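Local coordinates for protein transcription termination factor FttA (Methanosarcina mazei, PDB 2XR1) that probably terminates transcription by cutting nascent RNA as it leaves RNA polymerase, acting as a zinc-dependent endonuclease and 5'-3' exonuclease, at residues 441-453 with 485-498. Numbering follows the deposited sequence.
Sequences PEVPVYLDGMIWE and CFKPVDSHEARQKI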
loop_
_atom_site.group_PDB
_atom_site.type_symbol
_atom_site.label_atom_id
_atom_site.label_comp_id
_atom_site.label_asym_id
_atom_site.label_seq_id
_atom_site.Cartn_x
_atom_site.Cartn_y
_atom_site.Cartn_z
ATOM N N PRO B 441 31.894 27.259 36.776
ATOM C CA PRO B 441 33.118 26.962 37.570
ATOM C C PRO B 441 33.831 25.689 37.128
ATOM O O PRO B 441 33.185 24.765 36.650
ATOM C CB PRO B 441 32.583 26.778 38.993
ATOM C CG PRO B 441 31.227 27.419 38.983
ATOM C CD PRO B 441 30.679 27.179 37.602
ATOM N N GLU B 442 35.152 25.634 37.288
ATOM C CA GLU B 442 35.899 24.440 36.875
ATOM C C GLU B 442 35.450 23.263 37.748
ATOM O O GLU B 442 35.603 23.271 38.969
ATOM C CB GLU B 442 37.422 24.639 36.908
ATOM C CG GLU B 442 37.893 26.044 36.448
ATOM C CD GLU B 442 39.327 26.082 35.909
ATOM O OE1 GLU B 442 40.256 25.622 36.628
ATOM O OE2 GLU B 442 39.506 26.584 34.760
ATOM N N VAL B 443 34.859 22.277 37.082
ATOM C CA VAL B 443 34.175 21.158 37.711
ATOM C C VAL B 443 34.148 20.045 36.653
ATOM O O VAL B 443 34.196 20.342 35.459
ATOM C CB VAL B 443 32.733 21.566 38.159
ATOM C CG1 VAL B 443 31.692 21.288 37.071
ATOM C CG2 VAL B 443 32.349 20.856 39.385
ATOM N N PRO B 444 34.129 18.773 37.083
ATOM C CA PRO B 444 34.187 17.617 36.166
ATOM C C PRO B 444 32.896 17.373 35.423
ATOM O O PRO B 444 31.841 17.267 36.037
ATOM C CB PRO B 444 34.479 16.429 37.088
ATOM C CG PRO B 444 34.277 16.929 38.498
ATOM C CD PRO B 444 34.410 18.403 38.481
ATOM N N VAL B 445 32.977 17.294 34.104
ATOM C CA VAL B 445 31.823 16.967 33.286
ATOM C C VAL B 445 31.917 15.493 32.915
ATOM O O VAL B 445 32.650 15.130 31.997
ATOM C CB VAL B 445 31.806 17.826 32.031
ATOM C CG1 VAL B 445 30.610 17.487 31.157
ATOM C CG2 VAL B 445 31.822 19.286 32.430
ATOM N N TYR B 446 31.205 14.646 33.661
ATOM C CA TYR B 446 31.226 13.201 33.418
ATOM C C TYR B 446 30.354 12.883 32.213
ATOM O O TYR B 446 29.362 13.559 31.979
ATOM C CB TYR B 446 30.756 12.418 34.638
ATOM C CG TYR B 446 31.594 12.664 35.859
ATOM C CD1 TYR B 446 32.772 11.983 36.062
ATOM C CD2 TYR B 446 31.209 13.591 36.820
ATOM C CE1 TYR B 446 33.568 12.219 37.221
ATOM C CE2 TYR B 446 31.989 13.836 37.963
ATOM C CZ TYR B 446 33.155 13.144 38.153
ATOM O OH TYR B 446 33.920 13.384 39.269
ATOM N N LEU B 447 30.767 11.872 31.449
ATOM C CA LEU B 447 30.143 11.474 30.193
ATOM C C LEU B 447 29.911 9.965 30.203
ATOM O O LEU B 447 30.863 9.202 30.215
ATOM C CB LEU B 447 31.072 11.807 29.046
ATOM C CG LEU B 447 31.544 13.246 28.911
ATOM C CD1 LEU B 447 32.381 13.377 27.658
ATOM C CD2 LEU B 447 30.380 14.240 28.869
ATOM N N ASP B 448 28.656 9.517 30.218
ATOM C CA ASP B 448 28.375 8.082 30.439
ATOM C C ASP B 448 27.503 7.506 29.325
ATOM O O ASP B 448 26.756 8.211 28.689
ATOM C CB ASP B 448 27.734 7.877 31.818
ATOM C CG ASP B 448 27.844 6.433 32.329
ATOM O OD1 ASP B 448 28.301 5.527 31.577
ATOM O OD2 ASP B 448 27.445 6.190 33.490
ATOM N N GLY B 449 27.659 6.221 29.051
ATOM C CA GLY B 449 26.850 5.532 28.048
ATOM C C GLY B 449 27.139 5.764 26.564
ATOM O O GLY B 449 26.194 5.967 25.778
ATOM N N MET B 450 28.409 5.671 26.183
ATOM C CA MET B 450 28.862 5.750 24.774
ATOM C C MET B 450 28.991 7.157 24.169
ATOM O O MET B 450 29.363 7.304 22.997
ATOM C CB MET B 450 28.043 4.860 23.819
ATOM C CG MET B 450 27.823 3.424 24.255
ATOM S SD MET B 450 29.314 2.476 24.396
ATOM C CE MET B 450 29.097 1.361 22.980
ATOM N N ILE B 451 28.749 8.188 24.965
ATOM C CA ILE B 451 28.915 9.549 24.488
ATOM C C ILE B 451 30.316 9.777 23.993
ATOM O O ILE B 451 30.519 10.312 22.896
ATOM C CB ILE B 451 28.605 10.578 25.572
ATOM C CG1 ILE B 451 27.102 10.604 25.826
ATOM C CG2 ILE B 451 29.079 11.954 25.154
ATOM C CD1 ILE B 451 26.749 11.455 26.983
ATOM N N TRP B 452 31.283 9.378 24.807
ATOM C CA TRP B 452 32.684 9.624 24.514
ATOM C C TRP B 452 33.184 8.909 23.248
ATOM O O TRP B 452 33.844 9.499 22.401
ATOM C CB TRP B 452 33.517 9.175 25.699
ATOM C CG TRP B 452 34.965 9.428 25.529
ATOM C CD1 TRP B 452 35.942 8.512 25.480
ATOM C CD2 TRP B 452 35.583 10.706 25.350
ATOM N NE1 TRP B 452 37.148 9.127 25.312
ATOM C CE2 TRP B 452 36.956 10.478 25.213
ATOM C CE3 TRP B 452 35.095 12.026 25.283
ATOM C CZ2 TRP B 452 37.882 11.518 25.030
ATOM C CZ3 TRP B 452 36.001 13.062 25.095
ATOM C CH2 TRP B 452 37.391 12.796 24.970
ATOM N N GLU B 453 32.899 7.622 23.133
ATOM C CA GLU B 453 33.188 6.881 21.911
ATOM C C GLU B 453 32.487 7.499 20.692
ATOM O O GLU B 453 33.072 7.560 19.592
ATOM C CB GLU B 453 32.782 5.424 22.103
ATOM C CG GLU B 453 33.010 4.494 20.909
ATOM C CD GLU B 453 34.412 4.515 20.365
ATOM O OE1 GLU B 453 35.395 4.357 21.164
ATOM O OE2 GLU B 453 34.512 4.678 19.130
ATOM N N CYS B 485 38.444 19.052 31.479
ATOM C CA CYS B 485 37.158 18.931 32.162
ATOM C C CYS B 485 36.406 17.605 31.945
ATOM O O CYS B 485 35.772 17.101 32.858
ATOM C CB CYS B 485 36.234 20.099 31.744
ATOM S SG CYS B 485 35.458 20.002 29.976
ATOM N N PHE B 486 36.405 17.077 30.725
ATOM C CA PHE B 486 35.556 15.920 30.415
ATOM C C PHE B 486 36.166 14.672 30.989
ATOM O O PHE B 486 37.316 14.446 30.785
ATOM C CB PHE B 486 35.376 15.730 28.918
ATOM C CG PHE B 486 34.741 16.884 28.236
ATOM C CD1 PHE B 486 33.494 17.321 28.617
ATOM C CD2 PHE B 486 35.373 17.523 27.184
ATOM C CE1 PHE B 486 32.894 18.390 27.972
ATOM C CE2 PHE B 486 34.784 18.574 26.552
ATOM C CZ PHE B 486 33.544 19.013 26.955
ATOM N N LYS B 487 35.381 13.883 31.709
ATOM C CA LYS B 487 35.841 12.644 32.294
ATOM C C LYS B 487 34.890 11.556 31.853
ATOM O O LYS B 487 33.758 11.533 32.274
ATOM C CB LYS B 487 35.855 12.697 33.839
ATOM C CG LYS B 487 36.483 13.927 34.504
ATOM C CD LYS B 487 37.946 14.073 34.215
ATOM C CE LYS B 487 38.584 15.136 35.106
ATOM N NZ LYS B 487 37.921 16.456 34.871
ATOM N N PRO B 488 35.339 10.622 31.021
ATOM C CA PRO B 488 34.407 9.565 30.631
ATOM C C PRO B 488 34.251 8.493 31.692
ATOM O O PRO B 488 35.106 8.319 32.538
ATOM C CB PRO B 488 35.059 8.960 29.375
ATOM C CG PRO B 488 36.266 9.797 29.092
ATOM C CD PRO B 488 36.641 10.442 30.377
ATOM N N VAL B 489 33.161 7.759 31.606
ATOM C CA VAL B 489 32.866 6.669 32.529
ATOM C C VAL B 489 31.981 5.700 31.795
ATOM O O VAL B 489 30.919 6.096 31.300
ATOM C CB VAL B 489 32.060 7.168 33.765
ATOM C CG1 VAL B 489 31.475 8.568 33.544
ATOM C CG2 VAL B 489 30.950 6.186 34.115
ATOM N N ASP B 490 32.403 4.455 31.676
ATOM C CA ASP B 490 31.503 3.409 31.154
ATOM C C ASP B 490 31.651 2.116 31.982
ATOM O O ASP B 490 30.710 1.305 32.052
ATOM C CB ASP B 490 31.684 3.209 29.634
ATOM C CG ASP B 490 31.200 4.435 28.796
ATOM O OD1 ASP B 490 29.970 4.710 28.728
ATOM O OD2 ASP B 490 32.073 5.124 28.195
ATOM N N SER B 491 32.806 1.937 32.633
ATOM C CA SER B 491 32.853 1.108 33.830
ATOM C C SER B 491 31.653 1.428 34.740
ATOM O O SER B 491 31.336 2.592 34.986
ATOM C CB SER B 491 34.121 1.373 34.625
ATOM O OG SER B 491 33.996 0.848 35.939
ATOM N N HIS B 492 30.985 0.383 35.216
ATOM C CA HIS B 492 30.018 0.504 36.310
ATOM C C HIS B 492 30.734 0.820 37.640
ATOM O O HIS B 492 30.215 1.560 38.479
ATOM C CB HIS B 492 29.199 -0.790 36.437
ATOM C CG HIS B 492 28.626 -1.009 37.804
ATOM N ND1 HIS B 492 29.236 -1.811 38.746
ATOM C CD2 HIS B 492 27.513 -0.508 38.396
ATOM C CE1 HIS B 492 28.512 -1.811 39.853
ATOM N NE2 HIS B 492 27.463 -1.029 39.668
ATOM N N GLU B 493 31.922 0.256 37.832
ATOM C CA GLU B 493 32.714 0.566 39.023
ATOM C C GLU B 493 33.014 2.076 39.133
ATOM O O GLU B 493 33.004 2.640 40.220
ATOM C CB GLU B 493 34.030 -0.220 39.036
ATOM C CG GLU B 493 33.915 -1.758 38.865
ATOM C CD GLU B 493 33.598 -2.508 40.156
ATOM O OE1 GLU B 493 32.441 -2.424 40.635
ATOM O OE2 GLU B 493 34.515 -3.198 40.684
ATOM N N ALA B 494 33.284 2.720 38.006
ATOM C CA ALA B 494 33.567 4.161 37.968
ATOM C C ALA B 494 32.318 5.003 38.272
ATOM O O ALA B 494 32.404 6.030 38.947
ATOM C CB ALA B 494 34.138 4.553 36.586
ATOM N N ARG B 495 31.176 4.568 37.738
ATOM C CA ARG B 495 29.874 5.190 38.013
ATOM C C ARG B 495 29.602 5.342 39.512
ATOM O O ARG B 495 29.207 6.411 39.976
ATOM C CB ARG B 495 28.754 4.357 37.378
ATOM C CG ARG B 495 27.406 5.034 37.385
ATOM C CD ARG B 495 26.431 4.407 36.392
ATOM N NE ARG B 495 26.996 4.294 35.052
ATOM C CZ ARG B 495 27.267 3.158 34.411
ATOM N NH1 ARG B 495 27.024 1.982 34.963
ATOM N NH2 ARG B 495 27.777 3.206 33.181
ATOM N N GLN B 496 29.826 4.268 40.262
ATOM C CA GLN B 496 29.540 4.277 41.692
ATOM C C GLN B 496 30.374 5.304 42.453
ATOM O O GLN B 496 29.896 5.866 43.431
ATOM C CB GLN B 496 29.736 2.890 42.298
ATOM C CG GLN B 496 28.739 1.850 41.782
ATOM C CD GLN B 496 27.302 2.094 42.254
ATOM O OE1 GLN B 496 27.019 2.065 43.450
ATOM N NE2 GLN B 496 26.393 2.297 41.312
ATOM N N LYS B 497 31.594 5.568 41.992
ATOM C CA LYS B 497 32.474 6.543 42.648
ATOM C C LYS B 497 31.960 7.966 42.532
ATOM O O LYS B 497 32.190 8.774 43.444
ATOM C CB LYS B 497 33.908 6.477 42.094
ATOM C CG LYS B 497 34.867 7.539 42.687
ATOM C CD LYS B 497 36.325 7.315 42.292
ATOM C CE LYS B 497 37.230 8.451 42.794
ATOM N NZ LYS B 497 37.076 8.758 44.250
ATOM N N ILE B 498 31.293 8.277 41.418
ATOM C CA ILE B 498 30.631 9.571 41.262
ATOM C C ILE B 498 29.466 9.627 42.224
ATOM O O ILE B 498 29.253 10.644 42.883
ATOM C CB ILE B 498 30.090 9.819 39.817
ATOM C CG1 ILE B 498 31.237 9.970 38.839
ATOM C CG2 ILE B 498 29.216 11.092 39.739
ATOM C CD1 ILE B 498 30.847 9.622 37.439
#
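C485 starts the contact by accepting the backbone N-H of V445 on its carbonyl oxygen. From here strand 486-489 runs parallel to strand 445-448. The F486 ring lies beside V445 and points the same way, with CD1 3.8 Å from V445 CB. L447 reaches the same residue through its CD1, which meets F486 CB. K487 gives its N-H to V445 O and takes that of L447 on its own carbonyl. Its CB lies near the Y446 ring, while its amine turns back to the carbonyl of E484. P488 lacks an N-H, but its ring packs on a face of W452: P488 CG sits 3.7 Å from the centroid of the W452 five-membered ring. W452 reaches it from the first turn of helix 451-460, its own CG anti to the backbone N (chi1 -178°). V489 N closes the pairing on L447 O. D490 then turns its carboxylate to the start of that helix. Its OD1 accepts from M450 N at 3.1 Å and, weakly, from G449 N. S491 N-caps helix 492-500 through OG, which accepts from A494 N. R495 grips D448 side-on in a bidentate salt bridge through NE and NH2, with carboxylate and guanidinium only 11° from coplanar. R495 NH2 meets the syn lone pair of D448 OD1 at 2.9 Å, and NE bonds to OD2. Y522 OH also bonds to OD2. I498 lays CG1 over the centre of the Y446 ring, 3.6 Å from its centroid. In the parallel beta-CASP sheet, 486-489 is an edge strand within this chain and 445-448 lies between it and 506-509. Helix 423-436 packs against L447 and F486; helix 518-526 meets D448, V489 and R495.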